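PDB 4KPP: putative uncharacterized protein, which probably exchanges protons for calcium ions across the cell membrane, as a transporter of the sodium/calcium exchanger family. Local coordinates for residues A12-T17 with S47-W52; T17-I22 with S39-V44; W116-F121 with V261-V266; V317-A322 with I362-Y367; S324-A329 with I368-P373. All blocks are in the same frame, centred on the assembly; numbering follows the deposited sequence.

Contact 1: residues A12-T17 with S47-W52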
# COMPACT_ATOMS: atom_id res chain seq x y z
N ALA A 12 23.91 -7.46 4.13
CA ALA A 12 23.56 -6.86 5.41
C ALA A 12 22.07 -6.98 5.72
O ALA A 12 21.69 -7.47 6.78
CB ALA A 12 24.00 -5.40 5.46
N ILE A 13 21.23 -6.54 4.78
CA ILE A 13 19.79 -6.56 5.02
C ILE A 13 19.20 -7.96 4.88
O ILE A 13 18.16 -8.25 5.47
CB ILE A 13 19.04 -5.55 4.13
CG1 ILE A 13 18.59 -6.20 2.83
CG2 ILE A 13 19.90 -4.30 3.92
CD1 ILE A 13 17.13 -5.99 2.55
N SER A 14 19.86 -8.82 4.11
CA SER A 14 19.45 -10.22 4.02
C SER A 14 19.67 -10.88 5.38
O SER A 14 18.87 -11.70 5.83
CB SER A 14 20.24 -10.96 2.94
OG SER A 14 19.91 -10.51 1.64
N SER A 15 20.76 -10.48 6.03
CA SER A 15 21.12 -11.03 7.33
C SER A 15 20.13 -10.63 8.42
O SER A 15 20.06 -11.26 9.47
CB SER A 15 22.54 -10.60 7.71
OG SER A 15 23.12 -11.50 8.65
N LEU A 16 19.36 -9.58 8.16
CA LEU A 16 18.36 -9.10 9.12
C LEU A 16 17.17 -10.06 9.27
O LEU A 16 16.42 -9.97 10.24
CB LEU A 16 17.87 -7.71 8.73
CG LEU A 16 18.88 -6.56 8.81
CD1 LEU A 16 18.21 -5.24 8.42
CD2 LEU A 16 19.49 -6.45 10.20
N THR A 17 17.01 -10.97 8.31
CA THR A 17 15.96 -11.99 8.40
C THR A 17 16.41 -13.12 9.31
O THR A 17 15.58 -13.85 9.86
CB THR A 17 15.63 -12.61 7.02
OG1 THR A 17 16.77 -13.31 6.51
CG2 THR A 17 15.20 -11.54 6.02
N SER A 47 11.07 -7.19 2.47
CA SER A 47 10.39 -6.23 1.62
C SER A 47 11.35 -5.45 0.72
O SER A 47 11.05 -5.20 -0.45
CB SER A 47 9.54 -5.27 2.45
OG SER A 47 8.85 -4.36 1.61
N PHE A 48 12.50 -5.06 1.27
CA PHE A 48 13.51 -4.36 0.47
C PHE A 48 14.10 -5.30 -0.58
O PHE A 48 14.38 -4.88 -1.71
CB PHE A 48 14.64 -3.81 1.35
CG PHE A 48 14.25 -2.64 2.20
CD1 PHE A 48 14.11 -1.37 1.64
CD2 PHE A 48 14.03 -2.79 3.56
CE1 PHE A 48 13.76 -0.29 2.42
CE2 PHE A 48 13.67 -1.70 4.34
CZ PHE A 48 13.54 -0.45 3.77
N LEU A 49 14.28 -6.56 -0.20
CA LEU A 49 14.79 -7.57 -1.11
C LEU A 49 13.86 -7.72 -2.30
O LEU A 49 14.30 -7.75 -3.45
CB LEU A 49 14.96 -8.92 -0.39
CG LEU A 49 15.96 -8.94 0.76
CD1 LEU A 49 15.87 -10.24 1.55
CD2 LEU A 49 17.38 -8.71 0.26
N ILE A 50 12.56 -7.81 -2.00
CA ILE A 50 11.54 -7.92 -3.03
C ILE A 50 11.56 -6.71 -3.96
O ILE A 50 11.48 -6.86 -5.18
CB ILE A 50 10.13 -8.10 -2.41
CG1 ILE A 50 9.96 -9.52 -1.89
CG2 ILE A 50 9.05 -7.79 -3.44
CD1 ILE A 50 8.66 -9.77 -1.18
N SER A 51 11.69 -5.52 -3.39
CA SER A 51 11.74 -4.31 -4.19
C SER A 51 12.99 -4.28 -5.08
O SER A 51 12.91 -3.90 -6.25
CB SER A 51 11.68 -3.07 -3.30
OG SER A 51 10.41 -2.96 -2.70
N TRP A 52 14.12 -4.67 -4.51
CA TRP A 52 15.37 -4.79 -5.27
C TRP A 52 15.20 -5.77 -6.41
O TRP A 52 15.70 -5.55 -7.52
CB TRP A 52 16.51 -5.25 -4.36
CG TRP A 52 17.01 -4.18 -3.44
CD1 TRP A 52 16.71 -2.85 -3.49
CD2 TRP A 52 17.89 -4.36 -2.32
NE1 TRP A 52 17.36 -2.19 -2.48
CE2 TRP A 52 18.09 -3.09 -1.75
CE3 TRP A 52 18.53 -5.46 -1.76
CZ2 TRP A 52 18.90 -2.89 -0.63
CZ3 TRP A 52 19.34 -5.27 -0.65
CH2 TRP A 52 19.51 -3.99 -0.10
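Ser-14, whose hydroxyl lies against Leu-49, also offers a carbonyl oxygen that takes two donors from one residue, three positions on: Thr-17 OG1 donates to Ser-14 O at 2.7 Å, and Thr-17 N reaches the same oxygen at 3.2 Å. The hydroxyl approaches almost in line with the carbonyl, the C=O...OG1 angle being 169°. Here the N-terminal helix 4-14 packs on helix 32-60, a predicted membrane-spanning helix of this largely helical exchanger, in a contact on the outside of the bundle. Ile-13 carries it. Its chi1 (92°) and chi2 (129°) are both off staggered values, perhaps a somewhat strained setting; the first places CG1 by the Trp-52 ring, the second CD1 between two neighbours. Ile-13 CD1 is 3.5 Å from Phe-48 CB and 3.6 Å from Leu-49 CD2. The Ile-13 side chain crosses that of Phe-48 at about a right angle but slides past Leu-49 in the opposite direction. Trp-52 and Ile-13 meet tip to tip, with Ile-13 CG1 3.7 Å from Trp-52 CZ3 on the six-membered ring. Val-193 and Pro-194 also touch this indole. Ser-14 OG spends its polarity within its own helix, on Leu-10 O, and meets the methyl Leu-49 CD2 in plain van der Waals contact, 3.4 Å from that oxygen.

Contact 2: residues T17-I22 with S39-V44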
# COMPACT_ATOMS: atom_id res chain seq x y z
N THR A 17 17.01 -10.97 8.31
CA THR A 17 15.96 -11.99 8.40
C THR A 17 16.41 -13.12 9.31
O THR A 17 15.58 -13.85 9.86
CB THR A 17 15.63 -12.61 7.02
OG1 THR A 17 16.77 -13.31 6.51
CG2 THR A 17 15.20 -11.54 6.02
N LEU A 18 17.72 -13.27 9.46
CA LEU A 18 18.31 -14.37 10.22
C LEU A 18 17.87 -14.51 11.69
O LEU A 18 17.61 -15.62 12.14
CB LEU A 18 19.84 -14.33 10.12
CG LEU A 18 20.52 -15.27 9.11
CD1 LEU A 18 19.62 -15.58 7.91
CD2 LEU A 18 21.86 -14.69 8.66
N PRO A 19 17.79 -13.39 12.44
CA PRO A 19 17.38 -13.56 13.85
C PRO A 19 16.04 -14.28 13.99
O PRO A 19 15.89 -15.13 14.87
CB PRO A 19 17.28 -12.12 14.36
CG PRO A 19 18.26 -11.37 13.53
CD PRO A 19 18.19 -12.00 12.16
N TRP A 20 15.09 -13.98 13.10
CA TRP A 20 13.82 -14.67 13.11
C TRP A 20 13.89 -16.06 12.48
O TRP A 20 13.33 -17.02 13.01
CB TRP A 20 12.71 -13.85 12.46
CG TRP A 20 11.42 -14.59 12.42
CD1 TRP A 20 10.71 -14.97 11.31
CD2 TRP A 20 10.68 -15.08 13.55
NE1 TRP A 20 9.58 -15.65 11.68
CE2 TRP A 20 9.54 -15.73 13.05
CE3 TRP A 20 10.87 -15.01 14.94
CZ2 TRP A 20 8.59 -16.33 13.89
CZ3 TRP A 20 9.93 -15.60 15.77
CH2 TRP A 20 8.80 -16.25 15.24
N LEU A 21 14.58 -16.17 11.34
CA LEU A 21 14.70 -17.45 10.64
C LEU A 21 15.44 -18.50 11.46
O LEU A 21 15.05 -19.67 11.48
CB LEU A 21 15.37 -17.27 9.28
CG LEU A 21 14.48 -16.70 8.17
CD1 LEU A 21 15.25 -16.57 6.86
CD2 LEU A 21 13.24 -17.57 7.98
N ILE A 22 16.51 -18.09 12.13
CA ILE A 22 17.25 -18.97 13.02
C ILE A 22 16.36 -19.42 14.18
O ILE A 22 16.37 -20.59 14.56
CB ILE A 22 18.52 -18.29 13.55
CG1 ILE A 22 19.52 -18.09 12.41
CG2 ILE A 22 19.14 -19.09 14.68
CD1 ILE A 22 20.62 -17.09 12.72
N SER A 39 10.31 -10.93 14.06
CA SER A 39 9.51 -11.31 12.90
C SER A 39 9.22 -10.08 12.04
O SER A 39 9.18 -10.17 10.81
CB SER A 39 8.20 -11.98 13.33
OG SER A 39 7.46 -11.11 14.17
N GLY A 40 9.01 -8.95 12.70
CA GLY A 40 8.84 -7.68 12.02
C GLY A 40 10.10 -7.23 11.32
O GLY A 40 10.05 -6.65 10.23
N LEU A 41 11.25 -7.48 11.94
CA LEU A 41 12.53 -7.16 11.32
C LEU A 41 12.70 -7.96 10.03
O LEU A 41 13.13 -7.43 9.01
CB LEU A 41 13.69 -7.44 12.28
CG LEU A 41 15.11 -7.15 11.78
CD1 LEU A 41 15.24 -5.69 11.35
CD2 LEU A 41 16.13 -7.49 12.85
N ALA A 42 12.33 -9.24 10.08
CA ALA A 42 12.40 -10.11 8.91
C ALA A 42 11.46 -9.66 7.79
O ALA A 42 11.83 -9.71 6.61
CB ALA A 42 12.13 -11.56 9.30
N VAL A 43 10.24 -9.24 8.14
CA VAL A 43 9.27 -8.81 7.14
C VAL A 43 9.75 -7.57 6.39
O VAL A 43 9.77 -7.55 5.16
CB VAL A 43 7.89 -8.50 7.75
CG1 VAL A 43 6.99 -7.82 6.73
CG2 VAL A 43 7.23 -9.77 8.25
N VAL A 44 10.14 -6.55 7.14
CA VAL A 44 10.64 -5.31 6.56
C VAL A 44 11.86 -5.57 5.67
O VAL A 44 11.96 -5.03 4.57
CB VAL A 44 10.99 -4.30 7.68
CG1 VAL A 44 11.77 -3.11 7.12
CG2 VAL A 44 9.73 -3.83 8.39
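Trp-20 lays one face of its indole on Ser-39 in a CH-pi contact. Ser-39 CB stands 4.0 Å from the centroid of the Trp-20 five-membered ring and only 12° off its normal, practically over the centre. The backbone takes part as well: with Trp-20 CG anti to its own backbone N (chi1 178°), that atom comes 3.8 Å from Ser-39 CA, which lies over the same face. Apolar contacts follow at the root of the indole, where Trp-20 CB meets Ala-42 CB at 3.9 Å, and, away from the indole, Pro-19 CG and Leu-41 CD2 touch loosely at 4.5 Å. Segments 17-22 and 39-44 belong to two consecutive helices, 18-25 and 32-60, joined by a short connection and crossing steeply; the two segment axes approach to 8.0 Å with 120° between their N-to-C directions. The backbones come nearest at Thr-17 and Ala-42, whose CA atoms are 4.1 Å apart, a closeness that the small alanine permits. Thr-17 adds its methyl CG2, 3.9 Å from Ala-42 O. Polar groups look elsewhere. Trp-20 NE1 is bonded to Met-222 O, which ties the ring to the chain beyond helix 202-221, while the Ser-39 hydroxyl is bonded to Gln-35 O one turn back in its own helix. A bound oleic acid comes within about 8 Å of the Trp-20 side chain.

Contact 3: residues W116-F121 with V261-V266; sequences WSLVAF and VAIYFV
Val-119, with CG1 anti to its backbone N (chi1 170°) and CG2 anti to its carbonyl carbon, holds both methyls where helix 242-267 can meet them. Ile-263 answers with a folded chain: CG1 lies anti to the carbonyl carbon, and a chi2 of -47° turns CD1 back toward the partner helix although the side chain sets out to one flank. The methyl Val-119 CG2 therefore finds Ile-263 CD1 at 3.6 Å and Ala-262 CB at 4.0 Å. Its other branch works one turn further along, where Val-119 CG1 lies 3.8 Å from Val-266 CG2. One branched residue is thus set against three positions of the opposite helix, Ala-262, Ile-263 and Val-266, and its beta-branching divides the task between the methyls. Leu-118 contributes at the margin: Leu-118 CD1 reaches Ile-263 CD1 at 4.1 Å, the two side chains crossing at about a right angle. All four meetings are of carbon with carbon. The segments run nearly parallel, 20° between their directions, yet their axes come no closer than 10.0 Å, a separation bridged by these aliphatic branches rather than by backbone contact. The contact joins helices from the two sodium/calcium exchanger family regions of the chain. Helix 271-285 flanks it, with Met-275 and Leu-278 also touching Val-119 and Ser-274 touching Val-266, while helix 338-353 packs on Ala-120 and Phe-121, and helix 96-127 leads on toward strand 131-133, the antiparallel partner of strand 335-337.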
# COMPACT_ATOMS: atom_id res chain seq x y z
N TRP A 116 1.90 10.23 1.59
CA TRP A 116 1.82 11.29 0.58
C TRP A 116 2.27 12.64 1.13
O TRP A 116 2.95 13.40 0.44
CB TRP A 116 0.40 11.43 0.03
CG TRP A 116 -0.06 10.30 -0.82
CD1 TRP A 116 0.47 9.04 -0.88
CD2 TRP A 116 -1.17 10.31 -1.74
NE1 TRP A 116 -0.24 8.27 -1.77
CE2 TRP A 116 -1.24 9.03 -2.31
CE3 TRP A 116 -2.09 11.28 -2.12
CZ2 TRP A 116 -2.22 8.70 -3.26
CZ3 TRP A 116 -3.05 10.95 -3.06
CH2 TRP A 116 -3.11 9.67 -3.61
N SER A 117 1.87 12.94 2.36
CA SER A 117 2.19 14.23 2.96
C SER A 117 3.67 14.34 3.31
O SER A 117 4.32 15.34 3.00
CB SER A 117 1.34 14.47 4.21
OG SER A 117 1.71 13.59 5.25
N LEU A 118 4.20 13.30 3.95
CA LEU A 118 5.61 13.26 4.36
C LEU A 118 6.52 13.41 3.14
O LEU A 118 7.38 14.29 3.11
CB LEU A 118 5.91 11.94 5.08
CG LEU A 118 7.13 11.76 5.99
CD1 LEU A 118 7.96 10.57 5.52
CD2 LEU A 118 7.99 13.02 6.10
N VAL A 119 6.31 12.55 2.15
CA VAL A 119 7.12 12.57 0.94
C VAL A 119 7.05 13.93 0.25
O VAL A 119 8.06 14.45 -0.23
CB VAL A 119 6.70 11.44 -0.03
CG1 VAL A 119 7.38 11.61 -1.38
CG2 VAL A 119 7.05 10.09 0.57
N ALA A 120 5.86 14.52 0.21
CA ALA A 120 5.68 15.84 -0.38
C ALA A 120 6.46 16.91 0.39
O ALA A 120 7.11 17.76 -0.20
CB ALA A 120 4.21 16.21 -0.46
N PHE A 121 6.39 16.85 1.72
CA PHE A 121 7.11 17.80 2.58
C PHE A 121 8.62 17.73 2.41
O PHE A 121 9.30 18.75 2.37
CB PHE A 121 6.74 17.60 4.05
CG PHE A 121 5.46 18.27 4.45
CD1 PHE A 121 5.11 19.50 3.93
CD2 PHE A 121 4.59 17.65 5.34
CE1 PHE A 121 3.93 20.12 4.30
CE2 PHE A 121 3.41 18.26 5.72
CZ PHE A 121 3.07 19.50 5.19
N VAL A 261 11.97 3.84 0.37
CA VAL A 261 12.38 3.86 -1.03
C VAL A 261 11.91 5.15 -1.69
O VAL A 261 12.61 5.74 -2.52
CB VAL A 261 11.87 2.62 -1.80
CG1 VAL A 261 12.08 2.79 -3.30
CG2 VAL A 261 12.57 1.36 -1.29
N ALA A 262 10.71 5.60 -1.32
CA ALA A 262 10.18 6.85 -1.83
C ALA A 262 11.05 8.04 -1.43
O ALA A 262 11.34 8.91 -2.25
CB ALA A 262 8.74 7.06 -1.36
N ILE A 263 11.46 8.08 -0.16
CA ILE A 263 12.32 9.15 0.33
C ILE A 263 13.67 9.15 -0.38
O ILE A 263 14.21 10.21 -0.72
CB ILE A 263 12.58 9.05 1.86
CG1 ILE A 263 11.26 8.95 2.63
CG2 ILE A 263 13.40 10.23 2.34
CD1 ILE A 263 10.22 9.96 2.21
N TYR A 264 14.21 7.96 -0.61
CA TYR A 264 15.49 7.80 -1.29
C TYR A 264 15.46 8.40 -2.69
O TYR A 264 16.39 9.10 -3.09
CB TYR A 264 15.88 6.32 -1.36
CG TYR A 264 17.05 6.01 -2.28
CD1 TYR A 264 18.36 6.18 -1.85
CD2 TYR A 264 16.83 5.55 -3.57
CE1 TYR A 264 19.43 5.90 -2.69
CE2 TYR A 264 17.90 5.26 -4.41
CZ TYR A 264 19.19 5.44 -3.97
OH TYR A 264 20.24 5.16 -4.80
N PHE A 265 14.38 8.12 -3.42
CA PHE A 265 14.22 8.62 -4.78
C PHE A 265 13.98 10.13 -4.82
O PHE A 265 14.29 10.78 -5.82
CB PHE A 265 13.09 7.88 -5.49
CG PHE A 265 13.52 6.59 -6.14
CD1 PHE A 265 14.79 6.48 -6.70
CD2 PHE A 265 12.67 5.50 -6.18
CE1 PHE A 265 15.19 5.29 -7.30
CE2 PHE A 265 13.07 4.31 -6.77
CZ PHE A 265 14.33 4.21 -7.33
N VAL A 266 13.41 10.68 -3.75
CA VAL A 266 13.22 12.12 -3.66
C VAL A 266 14.56 12.84 -3.55
O VAL A 266 14.81 13.80 -4.27
CB VAL A 266 12.32 12.50 -2.46
CG1 VAL A 266 12.40 14.00 -2.19
CG2 VAL A 266 10.89 12.08 -2.72

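Contact 4: residues V317-A322 with I362-Y367; sequences VLLTAA and IISAIY
Leu-319 CD2 arrives at the edge of the Tyr-367 ring, in its plane and 3.6 Å from Tyr-367 CE2. Helices 311-331 and 357-377, the latter with a predicted membrane-spanning stretch, run nearly parallel here, the segment axes approaching to 8.6 Å at 26°. The Leu-319 chi1 of -147° departs clearly from a staggered setting and brings CG within 3.7 Å of Ser-364 OG. Leu-319 CD2 also brushes Ile-363 CG2 at 4.2 Å. The root of Tyr-367 sits tightly against Ala-322: Tyr-367 CB is 3.3 Å from Ala-322 O, and the two CB atoms are 3.7 Å apart. Ala-322 CB also packs on Ser-364 O, a fit in which the methyl faces backbone. Ser-364 is the other small residue at the crossing. With OG anti to the carbonyl carbon (chi1 -66°), its hydroxyl is turned to Leu-319 CA, 3.4 Å from OG, and the CA atoms of Leu-319 and Ser-364 are only 5.0 Å apart. Leu-347 of helix 338-353 touches the Tyr-367 side chain as well, which lies about 8 Å from that of Ile-330 of the calcium site. Since Ser-364 OG is hydrogen-bonded to Arg-360 O in its own helix, this buried hydroxyl is satisfied without a partner across the interface; the helices are held here by close shape fit and van der Waals contact, not by polar bonds between them.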
# COMPACT_ATOMS: atom_id res chain seq x y z
N VAL A 317 -14.58 2.46 6.82
CA VAL A 317 -14.59 2.39 5.36
C VAL A 317 -15.09 3.69 4.77
O VAL A 317 -14.52 4.21 3.80
CB VAL A 317 -15.45 1.21 4.86
CG1 VAL A 317 -15.67 1.29 3.35
CG2 VAL A 317 -14.80 -0.11 5.23
N LEU A 318 -16.16 4.23 5.36
CA LEU A 318 -16.72 5.51 4.94
C LEU A 318 -15.68 6.63 5.08
O LEU A 318 -15.52 7.46 4.18
CB LEU A 318 -17.97 5.84 5.77
CG LEU A 318 -18.56 7.24 5.66
CD1 LEU A 318 -18.97 7.55 4.22
CD2 LEU A 318 -19.74 7.40 6.60
N LEU A 319 -14.98 6.64 6.21
CA LEU A 319 -13.94 7.62 6.48
C LEU A 319 -12.83 7.49 5.44
O LEU A 319 -12.32 8.49 4.93
CB LEU A 319 -13.36 7.41 7.88
CG LEU A 319 -12.87 8.59 8.72
CD1 LEU A 319 -12.14 8.07 9.96
CD2 LEU A 319 -11.97 9.54 7.95
N THR A 320 -12.46 6.25 5.14
CA THR A 320 -11.39 5.97 4.19
C THR A 320 -11.80 6.38 2.78
O THR A 320 -11.00 6.94 2.03
CB THR A 320 -11.02 4.48 4.18
OG1 THR A 320 -10.79 4.03 5.52
CG2 THR A 320 -9.77 4.25 3.36
N ALA A 321 -13.05 6.11 2.43
CA ALA A 321 -13.58 6.50 1.13
C ALA A 321 -13.63 8.03 1.02
O ALA A 321 -13.33 8.60 -0.03
CB ALA A 321 -14.96 5.92 0.93
N ALA A 322 -14.00 8.67 2.12
CA ALA A 322 -14.07 10.13 2.18
C ALA A 322 -12.69 10.75 1.98
O ALA A 322 -12.54 11.69 1.20
CB ALA A 322 -14.67 10.58 3.50
N ILE A 362 -17.55 13.62 11.53
CA ILE A 362 -17.17 15.00 11.28
C ILE A 362 -16.08 15.09 10.21
O ILE A 362 -16.21 15.85 9.24
CB ILE A 362 -16.70 15.71 12.57
CG1 ILE A 362 -17.89 16.01 13.48
CG2 ILE A 362 -15.97 17.00 12.24
CD1 ILE A 362 -17.50 16.58 14.83
N ILE A 363 -15.02 14.31 10.38
CA ILE A 363 -13.91 14.30 9.43
C ILE A 363 -14.36 13.76 8.07
O ILE A 363 -13.91 14.24 7.03
CB ILE A 363 -12.70 13.50 9.96
CG1 ILE A 363 -12.26 14.05 11.31
CG2 ILE A 363 -11.54 13.56 8.98
CD1 ILE A 363 -11.80 15.49 11.27
N SER A 364 -15.24 12.76 8.08
CA SER A 364 -15.83 12.25 6.85
C SER A 364 -16.54 13.36 6.10
O SER A 364 -16.34 13.55 4.90
CB SER A 364 -16.81 11.11 7.13
OG SER A 364 -16.15 9.97 7.65
N ALA A 365 -17.39 14.10 6.82
CA ALA A 365 -18.13 15.22 6.24
C ALA A 365 -17.19 16.28 5.67
O ALA A 365 -17.42 16.81 4.58
CB ALA A 365 -19.07 15.83 7.27
N ILE A 366 -16.13 16.59 6.41
CA ILE A 366 -15.17 17.60 5.98
C ILE A 366 -14.43 17.20 4.70
O ILE A 366 -14.30 18.00 3.78
CB ILE A 366 -14.17 17.95 7.11
CG1 ILE A 366 -14.91 18.59 8.29
CG2 ILE A 366 -13.08 18.88 6.61
CD1 ILE A 366 -14.01 19.05 9.41
N TYR A 367 -13.97 15.95 4.65
CA TYR A 367 -13.33 15.41 3.45
C TYR A 367 -14.23 15.60 2.24
O TYR A 367 -13.80 16.12 1.21
CB TYR A 367 -13.06 13.92 3.63
CG TYR A 367 -11.78 13.58 4.37
CD1 TYR A 367 -10.62 14.31 4.16
CD2 TYR A 367 -11.74 12.52 5.26
CE1 TYR A 367 -9.45 14.00 4.83
CE2 TYR A 367 -10.58 12.20 5.93
CZ TYR A 367 -9.44 12.94 5.72
OH TYR A 367 -8.29 12.60 6.40

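Contact 5: residues S324-A329 with I368-P373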
# COMPACT_ATOMS: atom_id res chain seq x y z
N SER A 324 -10.30 9.37 0.48
CA SER A 324 -9.87 9.02 -0.87
C SER A 324 -10.50 9.92 -1.92
O SER A 324 -9.90 10.20 -2.96
CB SER A 324 -10.20 7.55 -1.17
OG SER A 324 -9.59 6.70 -0.21
N LEU A 325 -11.72 10.38 -1.66
CA LEU A 325 -12.39 11.35 -2.52
C LEU A 325 -11.59 12.64 -2.51
O LEU A 325 -11.31 13.22 -3.56
CB LEU A 325 -13.80 11.62 -2.01
CG LEU A 325 -14.92 11.76 -3.04
CD1 LEU A 325 -16.03 12.68 -2.51
CD2 LEU A 325 -14.39 12.25 -4.38
N PHE A 326 -11.23 13.08 -1.31
CA PHE A 326 -10.44 14.29 -1.14
C PHE A 326 -9.06 14.15 -1.79
O PHE A 326 -8.52 15.12 -2.34
CB PHE A 326 -10.30 14.61 0.35
CG PHE A 326 -9.60 15.90 0.63
CD1 PHE A 326 -10.09 17.10 0.13
CD2 PHE A 326 -8.44 15.92 1.40
CE1 PHE A 326 -9.44 18.30 0.40
CE2 PHE A 326 -7.79 17.11 1.66
CZ PHE A 326 -8.29 18.30 1.16
N ALA A 327 -8.51 12.95 -1.74
CA ALA A 327 -7.23 12.66 -2.38
C ALA A 327 -7.33 12.80 -3.90
O ALA A 327 -6.46 13.41 -4.53
CB ALA A 327 -6.74 11.27 -2.00
N VAL A 328 -8.38 12.22 -4.48
CA VAL A 328 -8.63 12.32 -5.91
C VAL A 328 -8.75 13.78 -6.36
O VAL A 328 -8.15 14.19 -7.35
CB VAL A 328 -9.93 11.58 -6.30
CG1 VAL A 328 -10.39 11.98 -7.69
CG2 VAL A 328 -9.72 10.08 -6.22
N ALA A 329 -9.54 14.56 -5.62
CA ALA A 329 -9.78 15.96 -5.96
C ALA A 329 -8.49 16.78 -5.94
O ALA A 329 -8.32 17.70 -6.74
CB ALA A 329 -10.81 16.56 -5.01
N ILE A 368 -15.48 15.16 2.37
CA ILE A 368 -16.44 15.22 1.28
C ILE A 368 -16.78 16.65 0.89
O ILE A 368 -16.77 17.00 -0.30
CB ILE A 368 -17.74 14.47 1.64
CG1 ILE A 368 -17.44 12.98 1.86
CG2 ILE A 368 -18.78 14.65 0.55
CD1 ILE A 368 -18.65 12.17 2.31
N ILE A 369 -17.06 17.48 1.88
CA ILE A 369 -17.46 18.86 1.62
C ILE A 369 -16.30 19.68 1.03
O ILE A 369 -16.52 20.53 0.18
CB ILE A 369 -18.07 19.53 2.87
CG1 ILE A 369 -19.40 18.85 3.22
CG2 ILE A 369 -18.29 21.02 2.65
CD1 ILE A 369 -20.04 19.38 4.48
N LEU A 370 -15.08 19.40 1.48
CA LEU A 370 -13.89 20.02 0.88
C LEU A 370 -13.70 19.59 -0.57
O LEU A 370 -13.21 20.36 -1.39
CB LEU A 370 -12.63 19.68 1.68
CG LEU A 370 -12.35 20.44 2.98
CD1 LEU A 370 -11.09 19.90 3.63
CD2 LEU A 370 -12.22 21.92 2.71
N SER A 371 -14.08 18.36 -0.87
CA SER A 371 -13.88 17.79 -2.20
C SER A 371 -14.75 18.46 -3.26
O SER A 371 -14.29 18.73 -4.37
CB SER A 371 -14.18 16.29 -2.19
OG SER A 371 -13.30 15.61 -1.32
N LEU A 372 -16.00 18.72 -2.92
CA LEU A 372 -17.01 19.18 -3.88
C LEU A 372 -16.70 20.47 -4.66
O LEU A 372 -16.93 20.52 -5.87
CB LEU A 372 -18.39 19.24 -3.23
CG LEU A 372 -18.88 17.91 -2.66
CD1 LEU A 372 -20.32 18.01 -2.15
CD2 LEU A 372 -18.76 16.79 -3.69
N PRO A 373 -16.20 21.53 -3.99
CA PRO A 373 -15.88 22.73 -4.77
C PRO A 373 -14.71 22.48 -5.72
O PRO A 373 -14.70 23.00 -6.84
CB PRO A 373 -15.46 23.75 -3.71
CG PRO A 373 -15.96 23.22 -2.42
CD PRO A 373 -15.93 21.73 -2.56
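Ser-371 projects its hydroxyl into the angle between Leu-325 and Phe-326, and these three residues have most of the buried surface. Its OG, anti to the carbonyl carbon (chi1 -62°), comes 3.2 Å from Phe-326 CA. The amide Phe-326 N is nearly as near to Ser-371 OG, at 3.3 Å, but the angle is too poor for a hydrogen bond; the oxygen is bonded instead to Tyr-367 O, one turn back in its own helix. With CG anti to its backbone N (chi1 -175°), the Phe-326 ring presents its edge, in plane, to Ser-371 OG. Helices 311-331 and 357-377 lie side by side and nearly parallel here, their segment axes 8.5 Å apart at closest, with the small serine at the narrowest point. Beyond it, Phe-326 CE1 touches Leu-370 CB at 3.7 Å, toward the surface. On Leu-325 the branch methyl CD1 packs on Ser-371 CB at 4.1 Å, while Phe-146 of helix 138-152 and Leu-375 touch the same leucine. Ala-329 CB grazes Ser-371 O at 4.2 Å. The Phe-326 side chain also lies about 4 Å from that of Ile-330, a calcium-site residue one turn on in the same helix.

Contacts 4 and 5 are successive steps of one interface between helices 311-331 and 357-377: Leu-319, Ala-322 and Ser-364 recur seven residues on as Phe-326, Ala-329 and Ser-371. They touch through Tyr-367 CD1 and Phe-326 CB, 3.8 Å apart. Contact 5 is the nearer to the metal, with the Ala-329 side chain about 8 Å from the bound calcium ion; the Tyr-367 side chain of contact 4 is about 14 Å from the bound calcium ion. Contacts 1 and 2 share Thr-17 and helix 32-60 on the opposite side of the chain's centre, centres 36 to 40 Å from those of 4 and 5. Contact 3 lies between, touching contact 1 (Phe-48 on Val-261) and contact 5 (Trp-116 on Ala-327) but neither contact 2 nor contact 4.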